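Local coordinates for Hut operon positive regulatory protein (Bacillus subtilis, PDB 4H4L), which binds regulatory sequences on the hut mRNA in the presence of histidine, suppressing transcription termination and so switching on the operon for histidine utilization, at the interface of chains A and B and the interface of chains A and C. Residues are numbered along the deposited sequence; one frame, centred on the assembly and turned at random. Chains: chain A/B/C, Hut operon positive regulatory protein.

HutP works as a homohexamer, and the two contacts show how one subunit is tied to two neighbours by the same piece of chain. Contact 1 uses the start of strand 137-147 of chain A, with A:His138 and A:Glu139; contact 2 uses its end, with A:Asn146 and A:His147. The centres of their C-alpha atoms lie about 32 Å apart. Each belongs to a two-fold symmetric interface between identical chains. Contact 1 holds A:His138, a residue of a histidine pocket, and contact 2 holds C:His73, a residue of the zinc and histidine site, so one strand could link effector binding with assembly.

Contact 1: the interface of chains A and B. Residues chain A 128, 138-139; chain B 3, 8-11, 112, 145.
A:Glu139 reaches across the subunit boundary to the first turn of helix 9-18 in chain B, a compact case of a carboxylate capping a helix N-terminus. CG lies anti to the carbonyl carbon (chi1 -83°) and the chain runs on extended, which carries the carboxylate out from strand 137-147 to the backbone amides of the helix's first turn. Its two oxygens divide the work. OE2 of A:Glu139 takes the backbone N-H of B:Gly10 N at 2.8 Å, on its syn side but well out of the carboxylate plane, while OE1 of A:Glu139 accepts from B:Arg11 N at 3.0 Å, met from above that plane. The helix dipole is likely to steady the negative charge, and the side chains of B:Arg8 and B:Arg11 stand nearby without a salt bridge to it. B:Arg8 instead lays its CB beside the carboxylate, 3.9 Å from CD of A:Glu139. A glutamine in place of A:Glu139, uncharged and with an NH2 where one oxygen stood, would probably leave B:Gly10 N or B:Arg11 N without its acceptor.

Beside this polar grip lies an apolar one. B:Ile145 and A:His138 run antiparallel alongside one another, the isoleucine CB standing over the rim of one imidazole face. CG2 of B:Ile145 touches A:His138 CB at 3.9 Å, and CD1 of B:Ile145 turns the other way to meet A:Glu139 CB at 3.8 Å. The patch joins two subunits of the hexamer and, through A:His138 of a histidine pocket, may couple their packing to histidine binding. The imidazole's rotation is fixed from within its own chain: ND1 of A:His138 donates nearly in its ring plane to a lone pair of the A:Glu139 carbonyl O, at 2.9 Å.

Contact 2: the interface of chains A and C. Residues chain A 120, 146-147; chain C 73-74, 146-148.
A:His147 inserts its imidazole between helix 70-87 and the last strand residue of chain C, and tracing it outward shows how one ring can serve several partners. Its CB rests over the centre of the indole of A:Trp120, in its own chain. From there chi1 of 60° places CG between the backbone N and the carbonyl carbon, which turns the ring toward chain C. ND1 of A:His147 accepts the N-H of C:His73 ND1 at 3.0 Å, tilted somewhat from the acceptor's ring plane, with the two imidazoles almost perpendicular and meeting at their edges. CE1 of A:His147 packs on the helix backbone, 3.6 Å from C:Ala74 CA, while on the other edge A:His147 CD2 lies 3.6 Å from C:His147 CD2. At the tip, NE2 of A:His147 donates within its ring plane to the main-chain O of C:His147 at 3.1 Å, along a nearly straight bond of 175°.

The two-fold relation gives the reciprocal bond. C:His147 NE2 gives its N-H to the carbonyl O of A:His147, also at 3.1 Å, and both donors come from above the carbonyl planes. The two side chains approach from their separate strands, with A:His147 NE2 over the rim of the C:His147 face.

C:His73 is held on further sides. CZ3 of A:Trp120 stands over the middle of its face, the rings 60° apart, and A:Trp120 CH2 reaches C:His73 CG at 3.5 Å; A:Asn146 OD1 lies in plane at its CE1 edge. Since C:His73 also belongs to the zinc and histidine site of its chain, this junction joins two subunits of the hexamer and may couple their packing to occupancy of the metal site.

Contact 1: the interface of chains A and B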
ATOM      1  N   THR A 128      -0.431  18.279 -13.285  1.00 42.89           N
ATOM      2  CA  THR A 128      -0.688  17.068 -14.020  1.00 47.89           C
ATOM      3  C   THR A 128       0.274  15.931 -13.679  1.00 48.87           C
ATOM      4  O   THR A 128       1.310  16.133 -13.030  1.00 49.16           O
ATOM      5  CB  THR A 128      -0.582  17.297 -15.513  1.00 45.66           C
ATOM      6  OG1 THR A 128       0.803  17.381 -15.835  1.00 49.71           O
ATOM      7  CG2 THR A 128      -1.328  18.559 -15.914  1.00 43.63           C
ATOM      8  N   HIS A 138      -3.159  13.841 -17.480  1.00 46.50           N
ATOM      9  CA  HIS A 138      -4.394  14.238 -16.855  1.00 45.73           C
ATOM     10  C   HIS A 138      -4.053  14.899 -15.558  1.00 45.20           C
ATOM     11  O   HIS A 138      -2.889  14.992 -15.194  1.00 42.01           O
ATOM     12  CB  HIS A 138      -5.423  13.088 -16.732  1.00 44.98           C
ATOM     13  CG  HIS A 138      -5.057  11.969 -15.757  1.00 44.90           C
ATOM     14  ND1 HIS A 138      -4.908  12.164 -14.427  1.00 43.49           N
ATOM     15  CD2 HIS A 138      -4.896  10.600 -15.971  1.00 39.25           C
ATOM     16  CE1 HIS A 138      -4.636  10.984 -13.837  1.00 38.29           C
ATOM     17  NE2 HIS A 138      -4.637  10.030 -14.786  1.00 38.94           N
ATOM     18  N   GLU A 139      -5.051  15.402 -14.853  1.00 47.76           N
ATOM     19  CA  GLU A 139      -4.762  16.287 -13.743  1.00 49.71           C
ATOM     20  C   GLU A 139      -4.414  15.508 -12.513  1.00 48.62           C
ATOM     21  O   GLU A 139      -4.553  14.271 -12.504  1.00 43.58           O
ATOM     22  CB  GLU A 139      -5.939  17.205 -13.464  1.00 49.63           C
ATOM     23  CG  GLU A 139      -5.962  18.426 -14.356  1.00 52.56           C
ATOM     24  CD  GLU A 139      -7.374  18.934 -14.556  1.00 51.23           C
ATOM     25  OE1 GLU A 139      -7.745  19.966 -13.953  1.00 45.19           O
ATOM     26  OE2 GLU A 139      -8.120  18.257 -15.290  1.00 51.15           O
TER
ATOM     27  N   LEU B   3      -4.452  19.715 -21.993  1.00120.82           N
ATOM     28  CA  LEU B   3      -5.696  20.291 -21.487  1.00124.03           C
ATOM     29  C   LEU B   3      -5.715  21.811 -21.715  1.00135.75           C
ATOM     30  O   LEU B   3      -4.655  22.427 -21.866  1.00133.58           O
ATOM     31  CB  LEU B   3      -5.830  19.955 -19.993  1.00113.97           C
ATOM     32  CG  LEU B   3      -5.539  18.490 -19.617  1.00102.24           C
ATOM     33  CD1 LEU B   3      -4.320  18.347 -18.717  1.00 78.74           C
ATOM     34  CD2 LEU B   3      -6.774  17.826 -19.018  1.00105.59           C
ATOM     35  N   ARG B   8     -10.158  22.647 -17.810  1.00 70.63           N
ATOM     36  CA  ARG B   8      -9.449  21.706 -16.941  1.00 62.53           C
ATOM     37  C   ARG B   8     -10.384  21.132 -15.859  1.00 59.74           C
ATOM     38  O   ARG B   8     -10.597  21.706 -14.784  1.00 48.86           O
ATOM     39  CB  ARG B   8      -8.117  22.267 -16.394  1.00 66.97           C
ATOM     40  CG  ARG B   8      -8.175  23.614 -15.685  1.00 73.51           C
ATOM     41  CD  ARG B   8      -6.846  24.370 -15.741  1.00 79.86           C
ATOM     42  NE  ARG B   8      -6.845  25.509 -14.806  1.00 94.86           N
ATOM     43  CZ  ARG B   8      -5.776  26.232 -14.461  1.00 97.34           C
ATOM     44  NH1 ARG B   8      -5.904  27.231 -13.590  1.00 93.15           N
ATOM     45  NH2 ARG B   8      -4.580  25.963 -14.978  1.00 97.00           N
ATOM     46  N   ILE B   9     -10.921  19.964 -16.215  1.00 58.59           N
ATOM     47  CA  ILE B   9     -11.974  19.232 -15.516  1.00 55.29           C
ATOM     48  C   ILE B   9     -11.711  19.067 -14.060  1.00 56.79           C
ATOM     49  O   ILE B   9     -12.607  19.243 -13.251  1.00 64.70           O
ATOM     50  CB  ILE B   9     -12.188  17.833 -16.162  1.00 53.62           C
ATOM     51  CG1 ILE B   9     -13.408  17.137 -15.575  1.00 53.33           C
ATOM     52  CG2 ILE B   9     -10.952  16.936 -16.042  1.00 49.20           C
ATOM     53  CD1 ILE B   9     -13.979  16.086 -16.509  1.00 55.86           C
ATOM     54  N   GLY B  10     -10.467  18.726 -13.747  1.00 56.15           N
ATOM     55  CA  GLY B  10     -10.058  18.438 -12.401  1.00 59.75           C
ATOM     56  C   GLY B  10     -10.360  19.605 -11.502  1.00 59.03           C
ATOM     57  O   GLY B  10     -11.124  19.466 -10.554  1.00 63.55           O
ATOM     58  N   ARG B  11      -9.787  20.755 -11.843  1.00 61.12           N
ATOM     59  CA  ARG B  11      -9.872  21.961 -11.035  1.00 63.22           C
ATOM     60  C   ARG B  11     -11.302  22.453 -10.865  1.00 59.64           C
ATOM     61  O   ARG B  11     -11.801  22.543  -9.742  1.00 58.41           O
ATOM     62  CB  ARG B  11      -9.003  23.049 -11.662  1.00 71.06           C
ATOM     63  CG  ARG B  11      -8.855  24.311 -10.823  1.00 78.14           C
ATOM     64  CD  ARG B  11      -7.984  25.330 -11.540  1.00 80.91           C
ATOM     65  NE  ARG B  11      -8.740  26.020 -12.580  1.00 86.42           N
ATOM     66  CZ  ARG B  11      -8.877  27.338 -12.660  1.00 88.77           C
ATOM     67  NH1 ARG B  11      -9.595  27.867 -13.645  1.00 81.29           N
ATOM     68  NH2 ARG B  11      -8.284  28.126 -11.769  1.00 86.41           N
ATOM     69  N   TYR B 112     -10.080  18.141 -23.850  1.00 67.12           N
ATOM     70  CA  TYR B 112      -9.056  18.158 -24.871  1.00 72.07           C
ATOM     71  C   TYR B 112      -9.561  18.835 -26.146  1.00 80.65           C
ATOM     72  O   TYR B 112     -10.751  18.725 -26.485  1.00 82.90           O
ATOM     73  CB  TYR B 112      -8.588  16.727 -25.167  1.00 65.49           C
ATOM     74  CG  TYR B 112      -8.007  15.991 -23.970  1.00 60.10           C
ATOM     75  CD1 TYR B 112      -8.743  15.013 -23.292  1.00 58.96           C
ATOM     76  CD2 TYR B 112      -6.720  16.263 -23.525  1.00 54.68           C
ATOM     77  CE1 TYR B 112      -8.199  14.335 -22.199  1.00 58.45           C
ATOM     78  CE2 TYR B 112      -6.165  15.598 -22.433  1.00 57.59           C
ATOM     79  CZ  TYR B 112      -6.900  14.632 -21.771  1.00 56.03           C
ATOM     80  OH  TYR B 112      -6.341  13.989 -20.683  1.00 47.59           O
ATOM     81  N   ILE B 145      -9.395  10.799 -11.693  1.00 47.24           N
ATOM     82  CA  ILE B 145      -9.673  11.041 -13.107  1.00 49.33           C
ATOM     83  C   ILE B 145      -9.614   9.787 -13.970  1.00 53.51           C
ATOM     84  O   ILE B 145      -8.580   9.113 -14.023  1.00 58.27           O
ATOM     85  CB  ILE B 145      -8.776  12.164 -13.679  1.00 52.72           C
ATOM     86  CG1 ILE B 145      -9.128  13.476 -12.949  1.00 56.80           C
ATOM     87  CG2 ILE B 145      -8.924  12.268 -15.206  1.00 49.26           C
ATOM     88  CD1 ILE B 145      -8.845  14.760 -13.700  1.00 60.87           C
TER

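Contact 2: the interface of chains A and C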
ATOM      1  N   TRP A 120      -1.031  24.463  12.661  1.00 59.26           N
ATOM      2  CA  TRP A 120      -1.178  23.263  11.830  1.00 57.99           C
ATOM      3  C   TRP A 120      -0.666  23.622  10.471  1.00 58.03           C
ATOM      4  O   TRP A 120      -0.544  24.811  10.160  1.00 59.19           O
ATOM      5  CB  TRP A 120      -2.645  22.820  11.760  1.00 57.27           C
ATOM      6  CG  TRP A 120      -3.089  22.166  13.046  1.00 62.05           C
ATOM      7  CD1 TRP A 120      -3.127  22.736  14.311  1.00 64.94           C
ATOM      8  CD2 TRP A 120      -3.524  20.773  13.253  1.00 65.30           C
ATOM      9  NE1 TRP A 120      -3.539  21.830  15.252  1.00 68.40           N
ATOM     10  CE2 TRP A 120      -3.794  20.637  14.691  1.00 67.57           C
ATOM     11  CE3 TRP A 120      -3.706  19.669  12.428  1.00 62.26           C
ATOM     12  CZ2 TRP A 120      -4.233  19.447  15.249  1.00 67.54           C
ATOM     13  CZ3 TRP A 120      -4.149  18.478  13.003  1.00 61.17           C
ATOM     14  CH2 TRP A 120      -4.405  18.369  14.381  1.00 64.06           C
ATOM     15  N   ASN A 146      -1.086  18.346   8.641  1.00 43.69           N
ATOM     16  CA  ASN A 146      -0.486  17.927   9.893  1.00 43.84           C
ATOM     17  C   ASN A 146      -0.390  19.076  10.917  1.00 50.33           C
ATOM     18  O   ASN A 146      -0.463  20.261  10.574  1.00 54.94           O
ATOM     19  CB  ASN A 146       0.888  17.381   9.588  1.00 42.27           C
ATOM     20  CG  ASN A 146       1.415  16.484  10.672  1.00 41.22           C
ATOM     21  OD1 ASN A 146       0.682  16.032  11.563  1.00 40.83           O
ATOM     22  ND2 ASN A 146       2.702  16.209  10.596  1.00 39.50           N
ATOM     23  N   HIS A 147      -0.241  18.719  12.180  1.00 50.46           N
ATOM     24  CA  HIS A 147       0.050  19.692  13.223  1.00 57.70           C
ATOM     25  C   HIS A 147       1.513  20.105  13.167  1.00 62.12           C
ATOM     26  O   HIS A 147       2.360  19.335  12.706  1.00 62.10           O
ATOM     27  CB  HIS A 147      -0.329  19.120  14.601  1.00 53.70           C
ATOM     28  CG  HIS A 147       0.401  17.845  14.971  1.00 51.50           C
ATOM     29  ND1 HIS A 147       0.064  16.644  14.462  1.00 51.69           N
ATOM     30  CD2 HIS A 147       1.460  17.615  15.849  1.00 50.73           C
ATOM     31  CE1 HIS A 147       0.858  15.687  14.999  1.00 49.25           C
ATOM     32  NE2 HIS A 147       1.714  16.283  15.843  1.00 50.28           N
TER
ATOM     33  N   HIS C  73      -4.224  13.826  17.507  1.00 64.38           N
ATOM     34  CA  HIS C  73      -3.780  13.666  16.134  1.00 62.66           C
ATOM     35  C   HIS C  73      -2.390  13.123  16.099  1.00 65.06           C
ATOM     36  O   HIS C  73      -2.062  12.370  15.198  1.00 72.45           O
ATOM     37  CB  HIS C  73      -3.830  15.009  15.438  1.00 69.30           C
ATOM     38  CG  HIS C  73      -3.593  14.951  13.949  1.00 69.33           C
ATOM     39  ND1 HIS C  73      -2.399  15.213  13.399  1.00 65.28           N
ATOM     40  CD2 HIS C  73      -4.464  14.696  12.896  1.00 67.91           C
ATOM     41  CE1 HIS C  73      -2.493  15.121  12.065  1.00 64.31           C
ATOM     42  NE2 HIS C  73      -3.758  14.812  11.758  1.00 64.60           N
ATOM     43  N   ALA C  74      -1.570  13.459  17.095  1.00 61.43           N
ATOM     44  CA  ALA C  74      -0.199  12.952  17.152  1.00 55.71           C
ATOM     45  C   ALA C  74      -0.205  11.459  17.408  1.00 54.49           C
ATOM     46  O   ALA C  74       0.524  10.696  16.765  1.00 53.32           O
ATOM     47  CB  ALA C  74       0.623  13.678  18.205  1.00 48.61           C
ATOM     48  N   ASN C 146       6.300  10.054  16.441  1.00 47.99           N
ATOM     49  CA  ASN C 146       5.805  11.353  15.979  1.00 44.40           C
ATOM     50  C   ASN C 146       6.179  12.469  16.945  1.00 50.26           C
ATOM     51  O   ASN C 146       6.490  12.214  18.127  1.00 50.57           O
ATOM     52  CB  ASN C 146       4.295  11.321  15.853  1.00 40.22           C
ATOM     53  CG  ASN C 146       3.772  12.223  14.724  1.00 42.09           C
ATOM     54  OD1 ASN C 146       4.533  12.867  14.003  1.00 42.32           O
ATOM     55  ND2 ASN C 146       2.461  12.253  14.564  1.00 38.00           N
ATOM     56  N   HIS C 147       6.145  13.710  16.455  1.00 53.74           N
ATOM     57  CA  HIS C 147       6.321  14.872  17.334  1.00 54.58           C
ATOM     58  C   HIS C 147       5.002  15.125  17.949  1.00 54.99           C
ATOM     59  O   HIS C 147       3.982  14.773  17.349  1.00 52.48           O
ATOM     60  CB  HIS C 147       6.790  16.096  16.571  1.00 49.57           C
ATOM     61  CG  HIS C 147       5.867  16.516  15.464  1.00 49.25           C
ATOM     62  ND1 HIS C 147       5.778  15.844  14.310  1.00 51.04           N
ATOM     63  CD2 HIS C 147       4.986  17.602  15.361  1.00 52.86           C
ATOM     64  CE1 HIS C 147       4.885  16.459  13.492  1.00 51.62           C
ATOM     65  NE2 HIS C 147       4.393  17.531  14.145  1.00 51.77           N
ATOM     66  N   ILE C 148       5.033  15.712  19.202  1.00 59.00           N
ATOM     67  CA  ILE C 148       3.748  16.004  19.860  1.00 65.91           C
ATOM     68  C   ILE C 148       3.637  17.440  20.407  1.00 68.01           C
ATOM     69  O   ILE C 148       3.440  18.392  19.634  1.00 64.21           O
ATOM     70  CB  ILE C 148       3.325  14.901  20.892  1.00 65.75           C
ATOM     71  CG1 ILE C 148       1.986  15.238  21.560  1.00 67.22           C
ATOM     72  CG2 ILE C 148       4.404  14.638  21.931  1.00 71.05           C
ATOM     73  CD1 ILE C 148       1.098  14.035  21.807  1.00 67.93           C
ATOM     74  OXT ILE C 148       3.729  17.685  21.611  1.00 75.28           O
TER